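PDB 6NP3: aminoglycoside N(3)-acetyltransferase from Enterobacter cloacae, which catalyses transfer of the acetyl group of acetyl-CoA to N3 of 2-deoxystreptamine antibiotics such as gentamicin, and so probably confers resistance to them. Local coordinates for residues Trp3-Val17 against Ala237-Ile249. Numbering follows the deposited sequence. Where two conformers were deposited one is given.
Sequences WSKSELVRQLRDLGV and AQGPVGGAQSRLI
Leu15 is the main bump of this contact, where helix 5-15 packs on the beta hairpin 237-249 at the edge of the mixed sheet. The helix runs nearly antiparallel to strand 237-241, at 172°, with the axes 7.7 Å apart. Leu15 drops its isobutyl end onto the hairpin. CG lies anti to the backbone N (chi1 -168°), beside the carbonyl carbon, and from there CD1 reaches to 3.4 Å from Gly239 N, over a strand position with no side chain. CD2 rests against CB of Ser246 and of Leu248. Beyond the helix end, Leu248 CD2 fills the hollow at the Schellman turn, 3.5 Å from Gly16 C, and meets Val17 CG2. One helical turn before the Schellman turn, Leu12 CD2 meets Val241 CG2 at 3.9 Å, where the strand leads into the hairpin turn. Leu158 of the neighbouring strand 156-160 also packs on Leu12 and Leu15.

Gly242, in the type II' turn Val241-Ala244, sits among Trp3, Leu8 and Gln11. Gly242 N donates to Gln11 OE1 at 2.8 Å, tilted 33° from the carbonyl plane. Gln11 NE2 returns a weak bond to Gly242 O, so the amide spans the glycine. A water donates to both Gln11 O and Pro240 O, bridging helix and strand. Leu8 CD2 covers Gly242 N at 3.4 Å. Gly242 CA sits over one face of the Trp3 indole, a CH-pi contact 3.4 Å from the centroid of the five-membered ring.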
loop_
_atom_site.group_PDB
_atom_site.type_symbol
_atom_site.label_atom_id
_atom_site.label_comp_id
_atom_site.label_asym_id
_atom_site.label_seq_id
_atom_site.Cartn_x
_atom_site.Cartn_y
_atom_site.Cartn_z
ATOM N N TRP A 3 -24.647 5.899 -1.513
ATOM C CA TRP A 3 -24.081 6.132 -2.829
ATOM C C TRP A 3 -24.197 4.887 -3.693
ATOM O O TRP A 3 -23.936 3.768 -3.239
ATOM C CB TRP A 3 -22.607 6.487 -2.692
ATOM C CG TRP A 3 -22.371 7.730 -1.908
ATOM C CD1 TRP A 3 -21.980 7.816 -0.607
ATOM C CD2 TRP A 3 -22.496 9.073 -2.382
ATOM N NE1 TRP A 3 -21.869 9.129 -0.234
ATOM C CE2 TRP A 3 -22.171 9.924 -1.306
ATOM C CE3 TRP A 3 -22.852 9.640 -3.609
ATOM C CZ2 TRP A 3 -22.184 11.304 -1.422
ATOM C CZ3 TRP A 3 -22.867 11.015 -3.720
ATOM C CH2 TRP A 3 -22.541 11.832 -2.630
ATOM N N SER A 4 -24.592 5.094 -4.942
ATOM C CA SER A 4 -24.651 4.031 -5.926
ATOM C C SER A 4 -23.312 3.904 -6.644
ATOM O O SER A 4 -22.510 4.843 -6.696
ATOM C CB SER A 4 -25.722 4.330 -6.966
ATOM O OG SER A 4 -25.333 5.438 -7.739
ATOM N N LYS A 5 -23.085 2.730 -7.234
ATOM C CA LYS A 5 -21.884 2.540 -8.041
ATOM C C LYS A 5 -21.786 3.605 -9.127
ATOM O O LYS A 5 -20.733 4.225 -9.319
ATOM C CB LYS A 5 -21.868 1.140 -8.657
ATOM C CG LYS A 5 -20.698 0.930 -9.609
ATOM C CD LYS A 5 -20.556 -0.519 -10.058
ATOM C CE LYS A 5 -21.730 -0.967 -10.896
ATOM N NZ LYS A 5 -21.488 -2.288 -11.537
ATOM N N SER A 6 -22.881 3.831 -9.856
ATOM C CA SER A 6 -22.850 4.808 -10.938
ATOM C C SER A 6 -22.395 6.178 -10.452
ATOM O O SER A 6 -21.615 6.857 -11.130
ATOM C CB SER A 6 -24.233 4.918 -11.587
ATOM O OG SER A 6 -24.315 6.023 -12.475
ATOM N N GLU A 7 -22.907 6.631 -9.308
ATOM C CA GLU A 7 -22.505 7.940 -8.805
ATOM C C GLU A 7 -21.010 7.968 -8.505
ATOM O O GLU A 7 -20.311 8.934 -8.842
ATOM C CB GLU A 7 -23.283 8.263 -7.533
ATOM C CG GLU A 7 -24.754 8.624 -7.742
ATOM C CD GLU A 7 -25.507 8.782 -6.434
ATOM O OE1 GLU A 7 -25.468 7.861 -5.596
ATOM O OE2 GLU A 7 -26.142 9.836 -6.242
ATOM N N LEU A 8 -20.506 6.907 -7.874
ATOM C CA LEU A 8 -19.079 6.847 -7.582
ATOM C C LEU A 8 -18.250 6.865 -8.854
ATOM O O LEU A 8 -17.206 7.534 -8.907
ATOM C CB LEU A 8 -18.767 5.609 -6.761
ATOM C CG LEU A 8 -19.453 5.542 -5.403
ATOM C CD1 LEU A 8 -19.134 4.226 -4.723
ATOM C CD2 LEU A 8 -19.055 6.686 -4.490
ATOM N N VAL A 9 -18.667 6.121 -9.877
ATOM C CA VAL A 9 -17.910 6.100 -11.120
ATOM C C VAL A 9 -17.826 7.496 -11.724
ATOM O O VAL A 9 -16.777 7.910 -12.230
ATOM C CB VAL A 9 -18.508 5.070 -12.099
ATOM C CG1 VAL A 9 -17.817 5.203 -13.415
ATOM C CG2 VAL A 9 -18.350 3.680 -11.543
ATOM N N ARG A 10 -18.948 8.225 -11.739
ATOM C CA ARG A 10 -18.918 9.561 -12.313
ATOM C C ARG A 10 -18.028 10.476 -11.487
ATOM O O ARG A 10 -17.327 11.326 -12.040
ATOM C CB ARG A 10 -20.330 10.136 -12.450
ATOM C CG ARG A 10 -21.291 9.258 -13.245
ATOM C CD ARG A 10 -20.722 8.819 -14.587
ATOM N NE ARG A 10 -20.571 9.916 -15.544
ATOM C CZ ARG A 10 -19.885 9.827 -16.676
ATOM N NH1 ARG A 10 -19.272 8.698 -16.999
ATOM N NH2 ARG A 10 -19.799 10.875 -17.481
ATOM N N GLN A 11 -18.068 10.344 -10.158
ATOM C CA GLN A 11 -17.164 11.123 -9.314
ATOM C C GLN A 11 -15.694 10.791 -9.581
ATOM O O GLN A 11 -14.843 11.691 -9.591
ATOM C CB GLN A 11 -17.477 10.869 -7.844
ATOM C CG GLN A 11 -18.738 11.518 -7.336
ATOM C CD GLN A 11 -19.063 11.097 -5.935
ATOM O OE1 GLN A 11 -18.873 9.953 -5.572
ATOM N NE2 GLN A 11 -19.542 12.029 -5.125
ATOM N N LEU A 12 -15.373 9.510 -9.777
ATOM C CA LEU A 12 -14.000 9.126 -10.080
ATOM C C LEU A 12 -13.557 9.701 -11.413
ATOM O O LEU A 12 -12.421 10.177 -11.555
ATOM C CB LEU A 12 -13.885 7.607 -10.049
ATOM C CG LEU A 12 -13.997 6.975 -8.657
ATOM C CD1 LEU A 12 -14.265 5.488 -8.731
ATOM C CD2 LEU A 12 -12.732 7.243 -7.867
ATOM N N ARG A 13 -14.457 9.705 -12.400
ATOM C CA ARG A 13 -14.132 10.320 -13.678
ATOM C C ARG A 13 -13.885 11.810 -13.499
ATOM O O ARG A 13 -12.943 12.369 -14.076
ATOM C CB ARG A 13 -15.263 10.062 -14.674
ATOM C CG ARG A 13 -15.398 8.612 -15.122
ATOM C CD ARG A 13 -14.779 8.419 -16.505
ATOM N NE ARG A 13 -14.807 7.038 -16.983
ATOM C CZ ARG A 13 -13.916 6.113 -16.635
ATOM N NH1 ARG A 13 -12.933 6.409 -15.792
ATOM N NH2 ARG A 13 -14.013 4.889 -17.135
ATOM N N ASP A 14 -14.734 12.474 -12.710
ATOM C CA ASP A 14 -14.552 13.907 -12.489
ATOM C C ASP A 14 -13.194 14.189 -11.864
ATOM O O ASP A 14 -12.572 15.214 -12.155
ATOM C CB ASP A 14 -15.604 14.467 -11.532
ATOM C CG ASP A 14 -16.967 14.590 -12.132
ATOM O OD1 ASP A 14 -17.082 14.568 -13.364
ATOM O OD2 ASP A 14 -17.918 14.723 -11.339
ATOM N N LEU A 15 -12.722 13.300 -10.996
ATOM C CA LEU A 15 -11.451 13.495 -10.320
ATOM C C LEU A 15 -10.267 13.257 -11.240
ATOM O O LEU A 15 -9.150 13.697 -10.938
ATOM C CB LEU A 15 -11.402 12.512 -9.161
ATOM C CG LEU A 15 -10.296 12.718 -8.142
ATOM C CD1 LEU A 15 -10.497 14.009 -7.378
ATOM C CD2 LEU A 15 -10.253 11.527 -7.202
ATOM N N GLY A 16 -10.480 12.545 -12.340
ATOM C CA GLY A 16 -9.436 12.342 -13.312
ATOM C C GLY A 16 -9.041 10.902 -13.528
ATOM O O GLY A 16 -8.104 10.648 -14.272
ATOM N N VAL A 17 -9.739 9.951 -12.929
ATOM C CA VAL A 17 -9.483 8.559 -13.261
ATOM C C VAL A 17 -9.991 8.263 -14.662
ATOM O O VAL A 17 -11.126 8.605 -15.016
ATOM C CB VAL A 17 -10.172 7.641 -12.258
ATOM C CG1 VAL A 17 -9.886 6.190 -12.620
ATOM C CG2 VAL A 17 -9.671 7.902 -10.842
ATOM N N ALA A 237 -5.614 17.095 -8.537
ATOM C CA ALA A 237 -7.067 17.081 -8.627
ATOM C C ALA A 237 -7.674 16.660 -7.299
ATOM O O ALA A 237 -7.256 15.664 -6.696
ATOM C CB ALA A 237 -7.528 16.119 -9.724
ATOM N N GLN A 238 -8.660 17.436 -6.848
ATOM C CA GLN A 238 -9.362 17.210 -5.601
ATOM C C GLN A 238 -10.850 17.213 -5.898
ATOM O O GLN A 238 -11.328 17.951 -6.764
ATOM C CB GLN A 238 -9.034 18.322 -4.607
ATOM C CG GLN A 238 -7.541 18.384 -4.242
ATOM C CD GLN A 238 -7.086 19.764 -3.815
ATOM O OE1 GLN A 238 -7.576 20.318 -2.836
ATOM N NE2 GLN A 238 -6.149 20.327 -4.562
ATOM N N GLY A 239 -11.578 16.405 -5.158
ATOM C CA GLY A 239 -13.005 16.320 -5.323
ATOM C C GLY A 239 -13.587 15.195 -4.510
ATOM O O GLY A 239 -12.847 14.402 -3.915
ATOM N N PRO A 240 -14.917 15.077 -4.486
ATOM C CA PRO A 240 -15.554 14.074 -3.627
ATOM C C PRO A 240 -15.564 12.708 -4.291
ATOM O O PRO A 240 -15.736 12.592 -5.508
ATOM C CB PRO A 240 -16.995 14.596 -3.498
ATOM C CG PRO A 240 -17.224 15.322 -4.785
ATOM C CD PRO A 240 -15.909 15.998 -5.079
ATOM N N VAL A 241 -15.428 11.669 -3.475
ATOM C CA VAL A 241 -15.814 10.308 -3.829
ATOM C C VAL A 241 -16.687 9.831 -2.684
ATOM O O VAL A 241 -16.238 9.809 -1.531
ATOM C CB VAL A 241 -14.596 9.388 -4.020
ATOM C CG1 VAL A 241 -15.039 7.982 -4.283
ATOM C CG2 VAL A 241 -13.738 9.909 -5.163
ATOM N N GLY A 242 -17.952 9.549 -2.975
ATOM C CA GLY A 242 -18.932 9.481 -1.906
ATOM C C GLY A 242 -18.908 10.791 -1.153
ATOM O O GLY A 242 -18.873 11.874 -1.742
ATOM N N GLY A 243 -18.890 10.701 0.164
ATOM C CA GLY A 243 -18.761 11.868 1.007
ATOM C C GLY A 243 -17.343 12.285 1.339
ATOM O O GLY A 243 -17.154 13.205 2.144
ATOM N N ALA A 244 -16.337 11.655 0.745
ATOM C CA ALA A 244 -14.948 11.829 1.160
ATOM C C ALA A 244 -14.211 12.801 0.256
ATOM O O ALA A 244 -14.258 12.676 -0.971
ATOM C CB ALA A 244 -14.233 10.483 1.112
ATOM N N GLN A 245 -13.487 13.735 0.862
ATOM C CA GLN A 245 -12.549 14.545 0.104
ATOM C C GLN A 245 -11.436 13.639 -0.410
ATOM O O GLN A 245 -10.778 12.935 0.368
ATOM C CB GLN A 245 -11.942 15.625 0.993
ATOM C CG GLN A 245 -12.920 16.646 1.526
ATOM C CD GLN A 245 -12.623 17.023 2.957
ATOM O OE1 GLN A 245 -11.727 17.818 3.231
ATOM N NE2 GLN A 245 -13.371 16.444 3.882
ATOM N N SER A 246 -11.205 13.691 -1.717
ATOM C CA SER A 246 -10.303 12.773 -2.380
ATOM C C SER A 246 -9.330 13.525 -3.271
ATOM O O SER A 246 -9.552 14.676 -3.649
ATOM C CB SER A 246 -11.112 11.778 -3.217
ATOM O OG SER A 246 -12.052 11.093 -2.421
ATOM N N ARG A 247 -8.214 12.860 -3.554
ATOM C CA ARG A 247 -7.139 13.414 -4.352
ATOM C C ARG A 247 -6.590 12.324 -5.254
ATOM O O ARG A 247 -6.544 11.157 -4.870
ATOM C CB ARG A 247 -5.954 13.834 -3.454
ATOM C CG ARG A 247 -6.199 15.070 -2.600
ATOM C CD ARG A 247 -5.544 14.936 -1.217
ATOM N NE ARG A 247 -6.077 13.772 -0.523
ATOM C CZ ARG A 247 -7.131 13.793 0.280
ATOM N NH1 ARG A 247 -7.766 14.928 0.526
ATOM N NH2 ARG A 247 -7.551 12.675 0.842
ATOM N N LEU A 248 -6.113 12.717 -6.430
ATOM C CA LEU A 248 -5.515 11.788 -7.387
ATOM C C LEU A 248 -4.113 12.282 -7.703
ATOM O O LEU A 248 -3.934 13.338 -8.312
ATOM C CB LEU A 248 -6.384 11.670 -8.632
ATOM C CG LEU A 248 -6.016 10.557 -9.593
ATOM C CD1 LEU A 248 -6.125 9.179 -8.963
ATOM C CD2 LEU A 248 -6.935 10.626 -10.799
ATOM N N ILE A 249 -3.123 11.527 -7.248
ATOM C CA ILE A 249 -1.733 11.962 -7.194
ATOM C C ILE A 249 -0.894 11.166 -8.181
ATOM O O ILE A 249 -1.017 9.936 -8.261
ATOM C CB ILE A 249 -1.201 11.711 -5.766
ATOM C CG1 ILE A 249 -1.934 12.589 -4.756
ATOM C CG2 ILE A 249 0.303 11.937 -5.676
ATOM C CD1 ILE A 249 -1.773 12.173 -3.325
HETATM O O HOH W 1 -15.192 13.840 -7.826
#